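6-phospho-alpha-glucosidase (Merdibacter massiliensis, PDB 6VC6) hydrolyses 6-phospho-alpha-glucosides to release glucose 6-phosphate, probably by the NAD- and divalent-metal-dependent redox mechanism of family 4 glycoside hydrolases. Local coordinates at residues L103-A113 against L415-I425; D192-H200 against M351-V360. One frame throughout, in Å; residues are numbered along the deposited sequence.

Contact 1 (L103-A113 against L415-I425); sequences LGRIGQETCGA and LINDAKKAREI. With G6P (6-O-phosphono-alpha-D-glucopyranose), chain F; NAD (nicotinamide-adenine-dinucleotide), chain G.
Arg105 and Ile416 lie where the loop 103-113, running from helix 89-102 to helix 113-136, passes the turn that leads into helix 419-432; their CA atoms are 6.4 Å apart, and Gly112 comes nearer still to Leu415, 5.0 Å between CA atoms. The guanidinium of Arg105 grips one carbonyl side-on: NE reaches Ile416 O at 2.9 Å on a lone pair in the carbonyl plane, and NH2 bonds to the same oxygen at 3.2 Å. A bend at chi2 (-61°) turns the chain to this oxygen, while NH1 holds Gly104 O and Lys421 CG lies over the centre of one guanidinium face. Lys421 doubles back through chi2 and chi3 to bring NZ 2.7 Å from Leu103 O, and NZ also forms a salt bridge with Glu424 OE1. With Arg105 cut back to an alanine, Ile416 O would probably lose both guanidinium donors and a gap would open beside Lys421 CG. Deeper in, Ala113 CB meets Ile425 CG2 at 3.7 Å, and Leu415 CD1 presses on Gly112 N at 3.5 Å. One water joins Ile106 N to Leu415 O; a second bridges Ile106 O, Ala113 N and Leu415 O. Farther along the loop, Glu109 OE1 accepts from G6P O4 at 2.5 Å, and OE2 from NAD O2D. The contact joins two helix boundaries, the Schellman motif ending helix 89-102 with Gly104 as C' and the Asp418 N-cap of helix 419-432; the same loop carries a glutamate that binds G6P and NAD.

Contact 2 (D192-H200 against M351-V360); sequences DPVYFGLNH and MQDDAMVELV. With MN (manganese (II) ion), chain E; G6P (6-O-phosphono-alpha-D-glucopyranose), chain F.
Strands 192-196 and 356-360 run antiparallel, their axes 172° apart and 5.4 Å from each other at closest, with Phe196 opposite Leu359 and Leu198 opposite Val357. Direct backbone pairing is sparse: Glu358 N donates to Gly197 O at 2.6 Å, whereas farther along a water appears to span the gap between Tyr195 O and Val360 N, a doubtful bridge. Glu358 carries the polar core. With its CG anti to the backbone N (chi1 -162°) and the chain extended beyond it, Glu358 CB lies in the Tyr195 ring plane at its edge, and the carboxylate comes obliquely to the hydroxyl end. Tyr195 OH then donates to OE1 at 2.8 Å, almost in line with the C-O bond, the ring and carboxylate planes 55° apart. OE1 is gripped a second time, by a water that also accepts from His200 N, so the carboxylate is tied to the backbone of the metal ligand. The chain turns a corner at Gly197, leaving the small antiparallel sheet of 191-196, 201-209 and 259-260, and 356-364 belongs to the large mixed sheet that extends the Rossmann-type NAD-binding core; the contact is thus a seam between two sheets. Beyond the corner, His200 NE2 binds the manganese ion at 2.2 Å. Cys170 and the G6P hydroxyls O2 and O3 are further ligands, and the imidazole stacks on Tyr263. Apolar side chains close the rest of the seam. Leu359 CD2 packs on Phe196 CB at 3.9 Å, and Val360 CG2 lies 3.5 Å from Pro193 O. On the other side of the bend, Leu198 CD2 touches Val357 CG1 at 3.9 Å and the methyl CE of selenomethionine Met351 at 4.1 Å, with helix 378-400 packing against both Leu198 and Met351.

Overall arrangement
The two contacts lie about 24 Å apart, centre to centre, yet both reach G6P: contact 1 through Glu109, contact 2 through His200 and the manganese ion. They meet directly where Thr110 OG1 and His200 ND1 are 3.1 Å apart, a probable but weak hydrogen bond. Contact 2 is buried and joins strands of two sheets, with a carboxylate held by a hydroxyl and a water amid apolar packing. Contact 1, more peripheral and partly buried, joins a loop to the start of a late helix, and its long charged side chains hold backbone carbonyls near solvent. Along the sequence, both segments of contact 2 fall between those of contact 1.

Contact 1 (L103-A113 against L415-I425)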
# COMPACT_ATOMS: atom_id res chain seq x y z
N LEU A 103 -11.51 11.84 19.18
CA LEU A 103 -12.68 12.61 18.76
C LEU A 103 -13.85 11.73 18.34
O LEU A 103 -14.81 12.24 17.76
CB LEU A 103 -12.29 13.57 17.63
CG LEU A 103 -11.41 14.74 18.05
CD1 LEU A 103 -10.93 15.53 16.84
CD2 LEU A 103 -12.14 15.65 19.03
N GLY A 104 -13.78 10.43 18.61
CA GLY A 104 -14.93 9.56 18.42
C GLY A 104 -15.07 8.92 17.06
O GLY A 104 -16.18 8.53 16.70
N ARG A 105 -13.99 8.79 16.30
CA ARG A 105 -14.03 8.11 15.02
C ARG A 105 -12.83 7.18 14.90
O ARG A 105 -11.86 7.28 15.66
CB ARG A 105 -14.05 9.10 13.84
CG ARG A 105 -15.34 9.90 13.72
CD ARG A 105 -16.55 8.99 13.50
NE ARG A 105 -17.75 9.76 13.20
CZ ARG A 105 -18.61 10.20 14.12
NH1 ARG A 105 -18.38 9.95 15.40
NH2 ARG A 105 -19.68 10.89 13.75
N ILE A 106 -12.91 6.26 13.94
CA ILE A 106 -11.83 5.29 13.75
C ILE A 106 -10.55 6.01 13.37
O ILE A 106 -10.55 6.90 12.52
CB ILE A 106 -12.23 4.26 12.68
CG1 ILE A 106 -13.36 3.36 13.19
CG2 ILE A 106 -11.03 3.42 12.27
CD1 ILE A 106 -13.86 2.37 12.15
N GLY A 107 -9.45 5.63 14.03
CA GLY A 107 -8.14 6.12 13.66
C GLY A 107 -7.32 5.03 13.01
O GLY A 107 -6.98 4.03 13.65
N GLN A 108 -6.99 5.21 11.73
CA GLN A 108 -6.30 4.17 10.98
C GLN A 108 -5.35 4.81 9.98
O GLN A 108 -5.50 5.98 9.61
CB GLN A 108 -7.30 3.24 10.28
CG GLN A 108 -6.84 1.80 10.14
CD GLN A 108 -6.09 1.56 8.85
OE1 GLN A 108 -6.30 2.26 7.86
NE2 GLN A 108 -5.21 0.56 8.85
N GLU A 109 -4.39 4.01 9.52
CA GLU A 109 -3.31 4.53 8.68
C GLU A 109 -3.84 5.06 7.35
O GLU A 109 -3.48 6.16 6.92
CB GLU A 109 -2.27 3.44 8.44
CG GLU A 109 -1.11 3.86 7.54
CD GLU A 109 -0.45 2.68 6.86
OE1 GLU A 109 -1.17 1.75 6.44
OE2 GLU A 109 0.79 2.68 6.74
N THR A 110 -4.70 4.28 6.68
CA THR A 110 -5.14 4.63 5.33
C THR A 110 -6.65 4.82 5.20
O THR A 110 -7.10 5.25 4.13
CB THR A 110 -4.70 3.56 4.33
OG1 THR A 110 -5.25 2.29 4.70
CG2 THR A 110 -3.18 3.45 4.30
N CYS A 111 -7.43 4.54 6.23
CA CYS A 111 -8.88 4.63 6.16
C CYS A 111 -9.40 5.64 7.17
O CYS A 111 -8.90 5.71 8.30
CB CYS A 111 -9.53 3.27 6.40
SG CYS A 111 -8.99 1.97 5.27
N GLY A 112 -10.39 6.42 6.76
CA GLY A 112 -11.01 7.37 7.66
C GLY A 112 -10.28 8.71 7.70
O GLY A 112 -9.61 9.11 6.74
N ALA A 113 -10.42 9.39 8.83
CA ALA A 113 -9.81 10.71 8.99
C ALA A 113 -8.29 10.62 8.99
O ALA A 113 -7.61 11.49 8.44
CB ALA A 113 -10.30 11.37 10.28
N LEU A 415 -16.42 6.66 7.32
CA LEU A 415 -15.88 6.53 8.67
C LEU A 415 -15.94 7.83 9.46
O LEU A 415 -15.51 7.85 10.62
CB LEU A 415 -14.44 6.01 8.61
CG LEU A 415 -14.27 4.71 7.82
CD1 LEU A 415 -12.85 4.17 7.95
CD2 LEU A 415 -15.29 3.67 8.26
N ILE A 416 -16.49 8.89 8.86
CA ILE A 416 -16.78 10.12 9.59
C ILE A 416 -18.27 10.42 9.60
O ILE A 416 -18.89 10.50 10.64
CB ILE A 416 -15.99 11.30 9.02
CG1 ILE A 416 -14.51 11.17 9.39
CG2 ILE A 416 -16.55 12.62 9.52
CD1 ILE A 416 -13.91 9.86 8.98
N ASN A 417 -18.85 10.58 8.41
CA ASN A 417 -20.28 10.50 8.17
C ASN A 417 -21.08 11.66 8.75
O ASN A 417 -22.32 11.63 8.69
CB ASN A 417 -20.86 9.18 8.72
CG ASN A 417 -22.08 8.72 7.95
OD1 ASN A 417 -22.17 8.91 6.74
ND2 ASN A 417 -23.02 8.10 8.65
N ASP A 418 -20.43 12.69 9.29
CA ASP A 418 -21.15 13.81 9.89
C ASP A 418 -20.40 15.10 9.62
O ASP A 418 -19.17 15.15 9.74
CB ASP A 418 -21.33 13.60 11.40
CG ASP A 418 -22.03 14.77 12.07
OD1 ASP A 418 -21.34 15.72 12.49
OD2 ASP A 418 -23.27 14.73 12.19
N ALA A 419 -21.15 16.15 9.27
CA ALA A 419 -20.52 17.41 8.87
C ALA A 419 -19.92 18.14 10.07
O ALA A 419 -18.86 18.76 9.94
CB ALA A 419 -21.53 18.30 8.15
N LYS A 420 -20.59 18.10 11.22
CA LYS A 420 -20.04 18.77 12.40
C LYS A 420 -18.82 18.03 12.93
O LYS A 420 -17.83 18.66 13.33
CB LYS A 420 -21.11 18.89 13.48
CG LYS A 420 -22.12 20.00 13.23
CD LYS A 420 -23.23 20.00 14.26
CE LYS A 420 -24.23 21.11 13.99
NZ LYS A 420 -23.61 22.46 14.07
N LYS A 421 -18.86 16.70 12.94
CA LYS A 421 -17.67 15.93 13.30
C LYS A 421 -16.56 16.12 12.27
O LYS A 421 -15.38 16.12 12.63
CB LYS A 421 -18.03 14.45 13.43
CG LYS A 421 -16.85 13.55 13.81
CD LYS A 421 -16.30 13.91 15.18
CE LYS A 421 -17.35 13.70 16.26
NZ LYS A 421 -16.82 14.07 17.61
N ALA A 422 -16.93 16.29 11.00
CA ALA A 422 -15.93 16.52 9.96
C ALA A 422 -15.17 17.82 10.20
O ALA A 422 -13.94 17.85 10.13
CB ALA A 422 -16.59 16.53 8.58
N ARG A 423 -15.90 18.90 10.49
CA ARG A 423 -15.24 20.18 10.75
C ARG A 423 -14.39 20.11 12.02
O ARG A 423 -13.30 20.69 12.07
CB ARG A 423 -16.28 21.29 10.86
CG ARG A 423 -15.68 22.67 11.13
CD ARG A 423 -16.76 23.71 11.36
NE ARG A 423 -17.54 23.98 10.15
CZ ARG A 423 -17.15 24.78 9.17
NH1 ARG A 423 -15.98 25.40 9.24
NH2 ARG A 423 -17.93 24.96 8.11
N GLU A 424 -14.88 19.42 13.05
CA GLU A 424 -14.12 19.29 14.29
C GLU A 424 -12.80 18.57 14.05
O GLU A 424 -11.74 19.01 14.51
CB GLU A 424 -14.96 18.56 15.34
CG GLU A 424 -14.26 18.36 16.67
CD GLU A 424 -15.14 17.64 17.68
OE1 GLU A 424 -16.08 16.93 17.25
OE2 GLU A 424 -14.91 17.79 18.90
N ILE A 425 -12.84 17.44 13.33
CA ILE A 425 -11.62 16.69 13.07
C ILE A 425 -10.72 17.44 12.09
O ILE A 425 -9.51 17.54 12.30
CB ILE A 425 -11.97 15.28 12.55
CG1 ILE A 425 -12.74 14.49 13.60
CG2 ILE A 425 -10.70 14.53 12.15
CD1 ILE A 425 -13.09 13.08 13.18
C1 G6P F . -1.68 -3.83 4.94
C2 G6P F . -1.73 -2.89 3.72
C3 G6P F . -0.74 -1.75 3.77
C4 G6P F . -0.68 -1.20 5.17
C5 G6P F . -0.06 -2.27 6.05
C6 G6P F . -0.09 -1.81 7.50
O1 G6P F . -1.46 -5.18 4.49
O2 G6P F . -1.52 -3.65 2.53
O3 G6P F . -1.11 -0.72 2.85
O4 G6P F . 0.12 -0.02 5.19
O5 G6P F . -0.75 -3.52 6.00
O6 G6P F . 0.96 -2.46 8.21
P G6P F . 1.39 -1.96 9.68
O1P G6P F . 2.34 -0.83 9.39
O2P G6P F . 0.09 -1.54 10.33
O3P G6P F . 2.01 -3.19 10.31
PA NAD G . 8.83 4.29 7.99
O1A NAD G . 9.56 3.20 8.74
O2A NAD G . 8.55 5.61 8.66
O5B NAD G . 9.62 4.58 6.62
C5B NAD G . 9.36 5.77 5.87
C4B NAD G . 10.67 6.31 5.32
O4B NAD G . 10.40 7.21 4.24
C3B NAD G . 11.43 7.08 6.38
O3B NAD G . 12.77 6.60 6.46
C2B NAD G . 11.43 8.52 5.90
O2B NAD G . 12.68 9.14 6.18
C1B NAD G . 11.19 8.39 4.41
N9A NAD G . 10.51 9.58 3.85
C8A NAD G . 9.48 10.26 4.39
N7A NAD G . 9.12 11.30 3.61
C5A NAD G . 9.93 11.30 2.53
C6A NAD G . 10.10 12.13 1.32
N6A NAD G . 9.30 13.20 1.07
N1A NAD G . 11.08 11.78 0.45
C2A NAD G . 11.88 10.72 0.67
N3A NAD G . 11.78 9.93 1.76
C4A NAD G . 10.85 10.17 2.70
O3 NAD G . 7.44 3.70 7.43
PN NAD G . 7.18 2.13 7.19
O1N NAD G . 6.32 1.62 8.32
O2N NAD G . 8.49 1.45 6.86
O5D NAD G . 6.29 2.20 5.86
C5D NAD G . 6.91 2.40 4.59
C4D NAD G . 5.83 2.75 3.58
O4D NAD G . 5.40 1.57 2.90
C3D NAD G . 4.61 3.33 4.28
O3D NAD G . 4.19 4.50 3.58
C2D NAD G . 3.54 2.27 4.13
O2D NAD G . 2.25 2.85 4.01
C1D NAD G . 3.97 1.58 2.85
N1N NAD G . 3.41 0.24 2.73
C2N NAD G . 2.53 0.04 1.74
C3N NAD G . 1.95 -1.19 1.54
C7N NAD G . 0.96 -1.35 0.42
O7N NAD G . 0.26 -2.35 0.37
N7N NAD G . 0.87 -0.38 -0.49
C4N NAD G . 2.29 -2.25 2.37
C5N NAD G . 3.21 -2.03 3.39
C6N NAD G . 3.77 -0.76 3.55
O HOH W 1 -15.17 5.96 12.36
O HOH W 2 -12.26 8.08 10.81

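Contact 2 (D192-H200 against M351-V360)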
# COMPACT_ATOMS: atom_id res chain seq x y z
N ASP A 192 -6.24 -18.45 -9.00
CA ASP A 192 -6.55 -17.43 -9.99
C ASP A 192 -7.76 -16.63 -9.53
O ASP A 192 -8.91 -17.09 -9.67
CB ASP A 192 -6.82 -18.06 -11.36
CG ASP A 192 -5.59 -18.70 -11.96
OD1 ASP A 192 -5.70 -19.81 -12.53
OD2 ASP A 192 -4.50 -18.10 -11.86
N PRO A 193 -7.57 -15.43 -8.99
CA PRO A 193 -8.70 -14.66 -8.46
C PRO A 193 -9.35 -13.76 -9.50
O PRO A 193 -8.75 -13.37 -10.50
CB PRO A 193 -8.04 -13.82 -7.36
CG PRO A 193 -6.67 -13.57 -7.88
CD PRO A 193 -6.28 -14.79 -8.69
N VAL A 194 -10.62 -13.45 -9.23
CA VAL A 194 -11.35 -12.39 -9.92
C VAL A 194 -11.71 -11.36 -8.86
O VAL A 194 -12.42 -11.67 -7.89
CB VAL A 194 -12.60 -12.92 -10.63
CG1 VAL A 194 -13.31 -11.79 -11.36
CG2 VAL A 194 -12.23 -14.03 -11.61
N TYR A 195 -11.23 -10.13 -9.04
CA TYR A 195 -11.24 -9.13 -7.98
C TYR A 195 -11.65 -7.78 -8.55
O TYR A 195 -11.34 -7.45 -9.70
CB TYR A 195 -9.85 -9.05 -7.31
CG TYR A 195 -9.71 -8.02 -6.22
CD1 TYR A 195 -9.33 -6.71 -6.51
CD2 TYR A 195 -9.92 -8.36 -4.89
CE1 TYR A 195 -9.18 -5.77 -5.51
CE2 TYR A 195 -9.78 -7.42 -3.88
CZ TYR A 195 -9.41 -6.13 -4.19
OH TYR A 195 -9.26 -5.20 -3.19
N PHE A 196 -12.35 -7.00 -7.73
CA PHE A 196 -12.71 -5.64 -8.08
C PHE A 196 -12.79 -4.80 -6.82
O PHE A 196 -13.01 -5.32 -5.72
CB PHE A 196 -14.04 -5.57 -8.85
CG PHE A 196 -15.26 -5.65 -7.98
CD1 PHE A 196 -15.83 -4.50 -7.44
CD2 PHE A 196 -15.86 -6.87 -7.71
CE1 PHE A 196 -16.96 -4.58 -6.64
CE2 PHE A 196 -16.99 -6.95 -6.92
CZ PHE A 196 -17.54 -5.80 -6.38
N GLY A 197 -12.61 -3.49 -6.98
CA GLY A 197 -12.77 -2.54 -5.91
C GLY A 197 -11.70 -1.48 -5.97
O GLY A 197 -10.90 -1.42 -6.90
N LEU A 198 -11.72 -0.61 -4.96
CA LEU A 198 -10.65 0.36 -4.76
C LEU A 198 -9.59 -0.24 -3.84
O LEU A 198 -9.76 -1.32 -3.27
CB LEU A 198 -11.20 1.66 -4.17
CG LEU A 198 -12.51 2.18 -4.77
CD1 LEU A 198 -12.98 3.42 -4.02
CD2 LEU A 198 -12.35 2.47 -6.25
N ASN A 199 -8.48 0.47 -3.70
CA ASN A 199 -7.43 0.02 -2.80
C ASN A 199 -7.95 -0.01 -1.37
O ASN A 199 -8.57 0.95 -0.90
CB ASN A 199 -6.21 0.93 -2.89
CG ASN A 199 -5.07 0.46 -2.00
OD1 ASN A 199 -4.54 -0.63 -2.20
ND2 ASN A 199 -4.71 1.27 -1.02
N HIS A 200 -7.71 -1.14 -0.68
CA HIS A 200 -8.19 -1.35 0.68
C HIS A 200 -9.71 -1.25 0.76
O HIS A 200 -10.27 -0.74 1.73
CB HIS A 200 -7.52 -0.39 1.67
CG HIS A 200 -6.05 -0.61 1.82
ND1 HIS A 200 -5.20 0.34 2.35
CD2 HIS A 200 -5.27 -1.66 1.48
CE1 HIS A 200 -3.97 -0.13 2.35
NE2 HIS A 200 -3.98 -1.34 1.83
N MSE A 351 -19.05 2.56 -13.20
CA MSE A 351 -18.37 3.62 -12.45
C MSE A 351 -17.69 4.57 -13.43
O MSE A 351 -17.48 4.22 -14.59
CB MSE A 351 -17.36 3.03 -11.46
CG MSE A 351 -17.98 2.61 -10.14
SE MSE A 351 -16.72 1.81 -8.88
CE MSE A 351 -15.60 3.38 -8.54
N GLN A 352 -17.36 5.77 -12.96
CA GLN A 352 -16.85 6.81 -13.85
C GLN A 352 -15.50 6.40 -14.44
O GLN A 352 -14.77 5.57 -13.89
CB GLN A 352 -16.71 8.14 -13.10
CG GLN A 352 -15.87 8.07 -11.84
CD GLN A 352 -16.20 9.20 -10.88
OE1 GLN A 352 -17.04 9.05 -9.99
NE2 GLN A 352 -15.53 10.33 -11.04
N ASP A 353 -15.18 7.01 -15.58
CA ASP A 353 -13.98 6.62 -16.33
C ASP A 353 -12.71 6.93 -15.56
O ASP A 353 -11.77 6.12 -15.56
CB ASP A 353 -13.96 7.34 -17.69
CG ASP A 353 -14.94 6.75 -18.68
OD1 ASP A 353 -15.17 7.39 -19.73
OD2 ASP A 353 -15.48 5.66 -18.41
N ASP A 354 -12.65 8.08 -14.89
CA ASP A 354 -11.41 8.57 -14.29
C ASP A 354 -11.21 8.09 -12.86
O ASP A 354 -10.50 8.75 -12.09
CB ASP A 354 -11.37 10.10 -14.35
CG ASP A 354 -12.53 10.76 -13.62
OD1 ASP A 354 -13.37 10.04 -13.05
OD2 ASP A 354 -12.60 12.00 -13.63
N ALA A 355 -11.82 6.97 -12.48
CA ALA A 355 -11.61 6.41 -11.15
C ALA A 355 -10.41 5.47 -11.16
O ALA A 355 -10.24 4.66 -12.07
CB ALA A 355 -12.86 5.65 -10.69
N MSE A 356 -9.56 5.61 -10.14
CA MSE A 356 -8.46 4.68 -9.95
C MSE A 356 -8.96 3.47 -9.18
O MSE A 356 -9.33 3.58 -8.01
CB MSE A 356 -7.29 5.35 -9.22
CG MSE A 356 -6.72 6.57 -9.94
SE MSE A 356 -6.16 6.22 -11.78
CE MSE A 356 -4.59 5.13 -11.45
N VAL A 357 -8.99 2.31 -9.84
CA VAL A 357 -9.57 1.10 -9.27
C VAL A 357 -8.49 0.02 -9.19
O VAL A 357 -7.40 0.16 -9.73
CB VAL A 357 -10.78 0.60 -10.09
CG1 VAL A 357 -11.90 1.63 -10.04
CG2 VAL A 357 -10.37 0.32 -11.52
N GLU A 358 -8.83 -1.07 -8.50
CA GLU A 358 -7.92 -2.18 -8.24
C GLU A 358 -8.48 -3.43 -8.91
O GLU A 358 -9.58 -3.87 -8.57
CB GLU A 358 -7.75 -2.39 -6.73
CG GLU A 358 -6.54 -3.22 -6.34
CD GLU A 358 -6.28 -3.19 -4.85
OE1 GLU A 358 -7.19 -3.56 -4.08
OE2 GLU A 358 -5.17 -2.79 -4.44
N LEU A 359 -7.72 -3.99 -9.84
CA LEU A 359 -8.20 -5.11 -10.65
C LEU A 359 -7.05 -6.05 -10.99
O LEU A 359 -5.88 -5.71 -10.85
CB LEU A 359 -8.87 -4.62 -11.94
CG LEU A 359 -10.05 -3.66 -11.83
CD1 LEU A 359 -10.25 -2.97 -13.16
CD2 LEU A 359 -11.31 -4.39 -11.41
N VAL A 360 -7.42 -7.24 -11.46
CA VAL A 360 -6.44 -8.18 -12.00
C VAL A 360 -5.98 -7.69 -13.36
O VAL A 360 -6.80 -7.30 -14.21
CB VAL A 360 -7.04 -9.59 -12.09
CG1 VAL A 360 -6.05 -10.56 -12.72
CG2 VAL A 360 -7.47 -10.08 -10.72
MN MN E . -2.02 -1.73 0.97
C1 G6P F . -1.68 -3.83 4.94
C2 G6P F . -1.73 -2.89 3.72
C3 G6P F . -0.74 -1.75 3.77
C4 G6P F . -0.68 -1.20 5.17
C5 G6P F . -0.06 -2.27 6.05
C6 G6P F . -0.09 -1.81 7.50
O1 G6P F . -1.46 -5.18 4.49
O2 G6P F . -1.52 -3.65 2.53
O3 G6P F . -1.11 -0.72 2.85
O4 G6P F . 0.12 -0.02 5.19
O5 G6P F . -0.75 -3.52 6.00
O6 G6P F . 0.96 -2.46 8.21
P G6P F . 1.39 -1.96 9.68
O1P G6P F . 2.34 -0.83 9.39
O2P G6P F . 0.09 -1.54 10.33
O3P G6P F . 2.01 -3.19 10.31
O HOH W 3 -10.22 -8.27 -11.69
O HOH W 4 -6.07 -3.65 -1.43